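Local coordinates for alcohol dehydrogenase (Aeropyrum pernix, PDB 1H2B), which probably oxidises alcohols with NAD+ as a zinc-containing alcohol dehydrogenase of a hyperthermophilic archaeon, binding zinc and the dinucleotide, at residues 253-258 / 274-279. Numbering follows the deposited sequence.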
loop_
_atom_site.group_PDB
_atom_site.type_symbol
_atom_site.label_atom_id
_atom_site.label_comp_id
_atom_site.label_asym_id
_atom_site.label_seq_id
_atom_site.Cartn_x
_atom_site.Cartn_y
_atom_site.Cartn_z
ATOM N N ARG B 253 14.992 -21.342 5.206
ATOM C CA ARG B 253 14.015 -20.292 5.405
ATOM C C ARG B 253 12.915 -20.291 4.324
ATOM O O ARG B 253 11.868 -19.661 4.535
ATOM C CB ARG B 253 14.717 -18.955 5.411
ATOM C CG ARG B 253 15.731 -18.876 6.570
ATOM C CD ARG B 253 16.049 -17.480 7.050
ATOM N NE ARG B 253 15.117 -17.071 8.098
ATOM C CZ ARG B 253 14.324 -16.001 8.036
ATOM N NH1 ARG B 253 14.346 -15.201 6.971
ATOM N NH2 ARG B 253 13.508 -15.734 9.048
ATOM N N GLY B 254 13.176 -20.940 3.191
ATOM C CA GLY B 254 12.274 -20.850 2.039
ATOM C C GLY B 254 12.324 -19.480 1.378
ATOM O O GLY B 254 13.096 -18.585 1.752
ATOM N N VAL B 255 11.458 -19.283 0.383
ATOM C CA VAL B 255 11.442 -18.045 -0.386
ATOM C C VAL B 255 10.372 -17.083 0.072
ATOM O O VAL B 255 9.302 -17.460 0.549
ATOM C CB VAL B 255 11.309 -18.310 -1.901
ATOM C CG1 VAL B 255 12.462 -19.220 -2.398
ATOM C CG2 VAL B 255 9.967 -18.967 -2.238
ATOM N N ASN B 256 10.675 -15.810 -0.100
ATOM C CA ASN B 256 9.713 -14.759 0.205
ATOM C C ASN B 256 8.559 -14.739 -0.795
ATOM O O ASN B 256 7.398 -14.419 -0.443
ATOM C CB ASN B 256 10.437 -13.419 0.197
ATOM C CG ASN B 256 11.560 -13.384 1.208
ATOM O OD1 ASN B 256 12.629 -13.946 1.029
ATOM N ND2 ASN B 256 11.274 -12.739 2.339
ATOM N N VAL B 257 8.863 -15.026 -2.060
ATOM C CA VAL B 257 7.827 -15.090 -3.110
ATOM C C VAL B 257 8.180 -16.271 -4.019
ATOM O O VAL B 257 9.347 -16.468 -4.347
ATOM C CB VAL B 257 7.805 -13.848 -3.984
ATOM C CG1 VAL B 257 6.796 -14.028 -5.134
ATOM C CG2 VAL B 257 7.377 -12.594 -3.172
ATOM N N ALA B 258 7.170 -17.096 -4.328
ATOM C CA ALA B 258 7.322 -18.082 -5.412
ATOM C C ALA B 258 6.328 -17.724 -6.487
ATOM O O ALA B 258 5.252 -17.220 -6.179
ATOM C CB ALA B 258 7.041 -19.488 -4.904
ATOM N N LEU B 274 7.580 -24.226 -1.188
ATOM C CA LEU B 274 8.789 -23.368 -1.284
ATOM C C LEU B 274 8.737 -22.158 -0.351
ATOM O O LEU B 274 9.762 -21.528 -0.067
ATOM C CB LEU B 274 9.004 -22.857 -2.718
ATOM C CG LEU B 274 9.063 -23.928 -3.818
ATOM C CD1 LEU B 274 9.087 -23.261 -5.170
ATOM C CD2 LEU B 274 10.276 -24.824 -3.550
ATOM N N LEU B 275 7.542 -21.836 0.137
ATOM C CA LEU B 275 7.345 -20.559 0.822
ATOM C C LEU B 275 7.872 -20.532 2.249
ATOM O O LEU B 275 7.659 -21.458 3.057
ATOM C CB LEU B 275 5.852 -20.232 0.889
ATOM C CG LEU B 275 5.156 -20.081 -0.472
ATOM C CD1 LEU B 275 3.653 -19.824 -0.206
ATOM C CD2 LEU B 275 5.745 -18.970 -1.382
ATOM N N GLY B 276 8.529 -19.427 2.565
ATOM C CA GLY B 276 8.903 -19.157 3.937
ATOM C C GLY B 276 7.786 -18.428 4.667
ATOM O O GLY B 276 6.678 -18.262 4.136
ATOM N N ARG B 277 8.091 -17.959 5.884
ATOM C CA ARG B 277 7.058 -17.238 6.670
ATOM C C ARG B 277 6.632 -15.949 6.000
ATOM O O ARG B 277 7.454 -15.163 5.498
ATOM C CB ARG B 277 7.597 -16.949 8.070
ATOM C CG ARG B 277 7.941 -18.208 8.799
ATOM C CD ARG B 277 8.202 -18.002 10.293
ATOM N NE ARG B 277 6.942 -17.697 11.020
ATOM C CZ ARG B 277 5.984 -18.555 11.355
ATOM N NH1 ARG B 277 6.078 -19.851 11.092
ATOM N NH2 ARG B 277 4.932 -18.100 12.041
ATOM N N MET B 278 5.316 -15.733 5.966
ATOM C CA MET B 278 4.717 -14.593 5.230
ATOM C C MET B 278 4.955 -14.678 3.724
ATOM O O MET B 278 4.771 -13.712 2.993
ATOM C CB MET B 278 5.108 -13.231 5.799
ATOM C CG MET B 278 4.503 -13.045 7.155
ATOM S SD MET B 278 4.754 -11.374 7.830
ATOM C CE MET B 278 6.408 -11.268 7.896
ATOM N N GLY B 279 5.308 -15.871 3.273
ATOM C CA GLY B 279 5.606 -16.089 1.874
ATOM C C GLY B 279 4.346 -15.966 1.009
ATOM O O GLY B 279 3.225 -16.147 1.487
HETATM O O HOH W 1 10.904 -18.196 6.647
HETATM O O HOH W 2 6.635 -12.085 0.717
#
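With chi1 at -57°, V255 sets CG2 between its own backbone N and carbonyl carbon, and this methyl leans on the backbone of L274, 3.4 Å from L274 O and close to L274 CB. L275 carries CG beside its backbone N, anti to the carbonyl carbon (chi1 -61°); although its CB points away, CD2 swings back to meet A258, 3.8 Å from A258 CB. The main chains of V255 and L275 pair in parallel over a short bridge. V255 N donates to L274 O (2.8 Å), and V255 O accepts a hydrogen bond from G276 N (2.9 Å). Two glycines let the backbones close up: R253 O lies 3.1 Å from G276 CA, and G254 CA packs against L274 O. G276 also starts a type II turn, closed by G279 N on G276 O, that leads into strand 279-283 of the Rossmann-type parallel sheet, next to strand 255-260. One water donates to R253 O and accepts from R277 N; another donates to N256 O (2.7 Å) and, weakly, to M278 O. N256 OD1 is bound by Y189 N. R253 forms a salt bridge with E124 of the second subunit, where R277 also hydrogen-bonds H122. The chemistry thus divides: backbone bonds and aliphatic contacts join the buried end to the coenzyme-domain core, whereas water-bridged backbone groups line the other end, and R253, just before the strand, and R277, in the turn, reach the second subunit.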